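Local coordinates for uncharacterized protein (Parabacteroides merdae, PDB 4R7F) that is of unknown function but carries three immunoglobulin-like beta-sandwich domains, one probably related to the plug protein of the type 9 secretion system, at residues Leu302-Leu313 with Tyr344-Thr353. Residues are numbered along the deposited sequence; the frame is centred on the assembly and turned at random. Where two conformers were deposited one is given.
Sequences LPDGSVYLNGEL and YNYQYLFVPT
Tyr344 meets Leu313 through the edge of its ring, CD2 lying 3.9 Å from Leu313 CB, while its hydroxyl is hydrogen-bonded to Lys340 O. One residue on, a water bridges the segments, accepting from Leu313 N and donating to Asn345 O. Tyr346 CD2 is met by Leu309 CD1 (3.6 Å). On the opposite face Gln347 lies alongside Asn310, the amide planes only 25° apart. Its NE2 gives a nearly straight hydrogen bond to Asn310 OD1 (3.0 Å, 167° at the hydrogen), in the plane of its own amide. Leu309 CD1 also reaches the ring of Tyr348, whose hydroxyl converges with that of Tyr346 on Asp256 OD2. With CG anti to the backbone N (chi1 -178°), Asn310 sets its amide carbon against Leu349 CD1 (3.5 Å). Replacing Asn310 by an alanine is likely to leave NE2 of the buried Gln347 without this acceptor and remove part of the packing on Leu349 CD1. The ring of Phe350 reaches the start of strand 305-310, where CE1 comes within 3.4 Å of Gly305 CA, a spot at which any side chain would collide with the ring; Leu302 CD2 packs on CD1. Val351 CG2 rests against Tyr308 CE1 (3.5 Å), and a hydrogen bond from Thr353 N to Asp304 O closes the pairing. Paired backbone bonds at Ser306-Val351, Tyr308-Leu349 and Asn310-Gln347 make this an antiparallel strand pair with alternating faces, the tyrosine-rich one turned toward strand 290-298, as in an immunoglobulin-like beta-sandwich.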
loop_
_atom_site.group_PDB
_atom_site.type_symbol
_atom_site.label_atom_id
_atom_site.label_comp_id
_atom_site.label_asym_id
_atom_site.label_seq_id
_atom_site.Cartn_x
_atom_site.Cartn_y
_atom_site.Cartn_z
ATOM N N LEU A 302 -25.732 -24.816 -1.721
ATOM C CA LEU A 302 -24.872 -25.296 -0.685
ATOM C C LEU A 302 -25.694 -25.679 0.531
ATOM O O LEU A 302 -26.482 -24.877 1.033
ATOM C CB LEU A 302 -23.828 -24.248 -0.294
ATOM C CG LEU A 302 -22.657 -24.031 -1.245
ATOM C CD1 LEU A 302 -23.152 -23.433 -2.539
ATOM C CD2 LEU A 302 -21.669 -23.053 -0.612
ATOM N N PRO A 303 -25.486 -26.904 1.025
ATOM C CA PRO A 303 -26.216 -27.452 2.175
ATOM C C PRO A 303 -25.733 -26.909 3.498
ATOM O O PRO A 303 -24.612 -26.438 3.588
ATOM C CB PRO A 303 -25.899 -28.947 2.107
ATOM C CG PRO A 303 -24.581 -29.025 1.407
ATOM C CD PRO A 303 -24.572 -27.897 0.419
ATOM N N ASP A 304 -26.594 -26.978 4.510
ATOM C CA ASP A 304 -26.214 -26.681 5.890
ATOM C C ASP A 304 -25.735 -25.235 6.078
ATOM O O ASP A 304 -24.849 -24.981 6.883
ATOM C CB ASP A 304 -25.121 -27.654 6.360
ATOM C CG ASP A 304 -25.474 -29.127 6.088
ATOM O OD1 ASP A 304 -26.635 -29.517 6.340
ATOM O OD2 ASP A 304 -24.586 -29.886 5.619
ATOM N N GLY A 305 -26.295 -24.300 5.314
ATOM C CA GLY A 305 -25.949 -22.913 5.486
ATOM C C GLY A 305 -26.653 -22.026 4.516
ATOM O O GLY A 305 -27.489 -22.497 3.712
ATOM N N SER A 306 -26.277 -20.740 4.563
ATOM C CA SER A 306 -26.853 -19.727 3.682
ATOM C C SER A 306 -25.780 -18.877 3.037
ATOM O O SER A 306 -24.678 -18.753 3.566
ATOM C CB SER A 306 -27.844 -18.876 4.469
ATOM O OG SER A 306 -28.893 -19.698 4.981
ATOM N N VAL A 307 -26.097 -18.326 1.866
ATOM C CA VAL A 307 -25.169 -17.498 1.116
ATOM C C VAL A 307 -25.603 -16.061 1.241
ATOM O O VAL A 307 -26.823 -15.753 1.150
ATOM C CB VAL A 307 -25.087 -17.905 -0.364
ATOM C CG1 VAL A 307 -24.137 -17.007 -1.151
ATOM C CG2 VAL A 307 -24.607 -19.339 -0.448
ATOM N N TYR A 308 -24.613 -15.199 1.495
ATOM C CA TYR A 308 -24.798 -13.771 1.669
ATOM C C TYR A 308 -23.903 -12.963 0.722
ATOM O O TYR A 308 -22.711 -13.234 0.555
ATOM C CB TYR A 308 -24.451 -13.363 3.083
ATOM C CG TYR A 308 -25.365 -13.893 4.138
ATOM C CD1 TYR A 308 -25.223 -15.201 4.621
ATOM C CD2 TYR A 308 -26.384 -13.104 4.665
ATOM C CE1 TYR A 308 -26.049 -15.689 5.596
ATOM C CE2 TYR A 308 -27.205 -13.596 5.656
ATOM C CZ TYR A 308 -27.046 -14.888 6.090
ATOM O OH TYR A 308 -27.905 -15.361 7.019
ATOM N N LEU A 309 -24.493 -11.938 0.136
ATOM C CA LEU A 309 -23.758 -10.990 -0.684
ATOM C C LEU A 309 -23.057 -10.048 0.280
ATOM O O LEU A 309 -23.609 -9.618 1.278
ATOM C CB LEU A 309 -24.749 -10.282 -1.593
ATOM C CG LEU A 309 -24.329 -9.369 -2.726
ATOM C CD1 LEU A 309 -23.151 -9.893 -3.527
ATOM C CD2 LEU A 309 -25.568 -9.195 -3.605
ATOM N N ASN A 310 -21.786 -9.830 0.053
ATOM C CA ASN A 310 -20.969 -9.207 1.054
ATOM C C ASN A 310 -20.124 -8.089 0.441
ATOM O O ASN A 310 -19.634 -8.199 -0.691
ATOM C CB ASN A 310 -20.073 -10.268 1.684
ATOM C CG ASN A 310 -19.207 -9.716 2.777
ATOM O OD1 ASN A 310 -17.968 -9.643 2.677
ATOM N ND2 ASN A 310 -19.853 -9.281 3.821
ATOM N N GLY A 311 -19.933 -7.037 1.222
ATOM C CA GLY A 311 -19.120 -5.880 0.807
ATOM C C GLY A 311 -19.677 -4.610 1.449
ATOM O O GLY A 311 -20.684 -4.667 2.167
ATOM N N GLU A 312 -19.043 -3.469 1.170
ATOM C CA GLU A 312 -19.438 -2.152 1.700
ATOM C C GLU A 312 -20.873 -1.857 1.207
ATOM O O GLU A 312 -21.635 -1.187 1.857
ATOM C CB GLU A 312 -18.419 -1.032 1.293
ATOM C CG GLU A 312 -18.384 0.266 2.155
ATOM C CD GLU A 312 -17.882 1.551 1.434
ATOM O OE1 GLU A 312 -17.177 1.490 0.407
ATOM O OE2 GLU A 312 -18.219 2.663 1.893
ATOM N N LEU A 313 -21.257 -2.385 0.049
ATOM C CA LEU A 313 -22.627 -2.177 -0.455
ATOM C C LEU A 313 -23.754 -2.588 0.515
ATOM O O LEU A 313 -24.844 -2.071 0.417
ATOM C CB LEU A 313 -22.862 -2.893 -1.782
ATOM C CG LEU A 313 -23.189 -4.384 -1.869
ATOM C CD1 LEU A 313 -23.486 -4.737 -3.331
ATOM C CD2 LEU A 313 -22.031 -5.228 -1.327
ATOM N N TYR A 344 -18.249 -1.279 -7.920
ATOM C CA TYR A 344 -18.499 -2.069 -6.697
ATOM C C TYR A 344 -17.578 -3.274 -6.588
ATOM O O TYR A 344 -17.413 -4.025 -7.558
ATOM C CB TYR A 344 -19.972 -2.531 -6.652
ATOM C CG TYR A 344 -20.958 -1.408 -6.321
ATOM C CD1 TYR A 344 -21.305 -0.430 -7.269
ATOM C CD2 TYR A 344 -21.566 -1.332 -5.056
ATOM C CE1 TYR A 344 -22.200 0.590 -6.961
ATOM C CE2 TYR A 344 -22.442 -0.315 -4.743
ATOM C CZ TYR A 344 -22.749 0.650 -5.696
ATOM O OH TYR A 344 -23.633 1.644 -5.358
ATOM N N ASN A 345 -16.978 -3.454 -5.408
ATOM C CA ASN A 345 -16.448 -4.759 -5.014
ATOM C C ASN A 345 -17.568 -5.570 -4.329
ATOM O O ASN A 345 -18.393 -5.026 -3.592
ATOM C CB ASN A 345 -15.327 -4.641 -3.970
ATOM C CG ASN A 345 -13.995 -4.105 -4.506
ATOM O OD1 ASN A 345 -12.974 -4.305 -3.867
ATOM N ND2 ASN A 345 -13.990 -3.409 -5.622
ATOM N N TYR A 346 -17.533 -6.883 -4.481
ATOM C CA TYR A 346 -18.483 -7.741 -3.816
ATOM C C TYR A 346 -17.988 -9.173 -3.788
ATOM O O TYR A 346 -17.111 -9.540 -4.545
ATOM C CB TYR A 346 -19.879 -7.661 -4.485
ATOM C CG TYR A 346 -19.994 -8.300 -5.864
ATOM C CD1 TYR A 346 -19.579 -7.642 -7.017
ATOM C CD2 TYR A 346 -20.551 -9.559 -6.013
ATOM C CE1 TYR A 346 -19.726 -8.250 -8.279
ATOM C CE2 TYR A 346 -20.685 -10.161 -7.254
ATOM C CZ TYR A 346 -20.265 -9.522 -8.384
ATOM O OH TYR A 346 -20.440 -10.169 -9.602
ATOM N N GLN A 347 -18.572 -9.974 -2.901
ATOM C CA GLN A 347 -18.306 -11.391 -2.862
ATOM C C GLN A 347 -19.450 -12.088 -2.166
ATOM O O GLN A 347 -20.396 -11.462 -1.642
ATOM C CB GLN A 347 -17.010 -11.669 -2.126
ATOM C CG GLN A 347 -17.117 -11.404 -0.657
ATOM C CD GLN A 347 -15.825 -11.641 0.112
ATOM O OE1 GLN A 347 -14.841 -12.178 -0.401
ATOM N NE2 GLN A 347 -15.832 -11.237 1.373
ATOM N N TYR A 348 -19.330 -13.397 -2.133
ATOM C CA TYR A 348 -20.355 -14.261 -1.651
ATOM C C TYR A 348 -19.804 -15.081 -0.492
ATOM O O TYR A 348 -18.866 -15.847 -0.658
ATOM C CB TYR A 348 -20.786 -15.197 -2.778
ATOM C CG TYR A 348 -21.458 -14.526 -3.967
ATOM C CD1 TYR A 348 -22.762 -14.001 -3.893
ATOM C CD2 TYR A 348 -20.818 -14.478 -5.187
ATOM C CE1 TYR A 348 -23.361 -13.433 -5.005
ATOM C CE2 TYR A 348 -21.407 -13.903 -6.284
ATOM C CZ TYR A 348 -22.660 -13.375 -6.203
ATOM O OH TYR A 348 -23.193 -12.837 -7.357
ATOM N N LEU A 349 -20.406 -14.922 0.674
ATOM C CA LEU A 349 -19.974 -15.643 1.846
ATOM C C LEU A 349 -21.022 -16.676 2.206
ATOM O O LEU A 349 -22.196 -16.429 2.081
ATOM C CB LEU A 349 -19.804 -14.689 3.023
ATOM C CG LEU A 349 -18.708 -13.636 2.965
ATOM C CD1 LEU A 349 -18.721 -12.863 4.286
ATOM C CD2 LEU A 349 -17.350 -14.280 2.752
ATOM N N PHE A 350 -20.558 -17.818 2.668
ATOM C CA PHE A 350 -21.368 -18.878 3.212
ATOM C C PHE A 350 -21.354 -18.810 4.752
ATOM O O PHE A 350 -20.288 -18.745 5.357
ATOM C CB PHE A 350 -20.748 -20.212 2.757
ATOM C CG PHE A 350 -21.450 -21.414 3.254
ATOM C CD1 PHE A 350 -22.709 -21.744 2.775
ATOM C CD2 PHE A 350 -20.859 -22.230 4.203
ATOM C CE1 PHE A 350 -23.377 -22.868 3.245
ATOM C CE2 PHE A 350 -21.516 -23.355 4.671
ATOM C CZ PHE A 350 -22.771 -23.682 4.178
ATOM N N VAL A 351 -22.517 -18.879 5.379
ATOM C CA VAL A 351 -22.615 -18.929 6.848
ATOM C C VAL A 351 -23.239 -20.266 7.203
ATOM O O VAL A 351 -24.399 -20.500 6.854
ATOM C CB VAL A 351 -23.491 -17.805 7.407
ATOM C CG1 VAL A 351 -23.555 -17.884 8.923
ATOM C CG2 VAL A 351 -22.960 -16.453 6.969
ATOM N N PRO A 352 -22.464 -21.168 7.845
ATOM C CA PRO A 352 -22.924 -22.501 8.243
ATOM C C PRO A 352 -24.079 -22.340 9.200
ATOM O O PRO A 352 -24.147 -21.319 9.861
ATOM C CB PRO A 352 -21.703 -23.145 8.954
ATOM C CG PRO A 352 -20.571 -22.279 8.647
ATOM C CD PRO A 352 -21.083 -20.915 8.268
ATOM N N THR A 353 -25.008 -23.292 9.241
ATOM C CA THR A 353 -26.203 -23.128 10.079
ATOM C C THR A 353 -25.721 -23.199 11.518
ATOM O O THR A 353 -24.796 -23.959 11.835
ATOM C CB THR A 353 -27.314 -24.173 9.793
ATOM O OG1 THR A 353 -26.762 -25.507 9.822
ATOM C CG2 THR A 353 -28.059 -23.856 8.413
HETATM O O HOH W 1 -19.250 -2.914 -2.013
#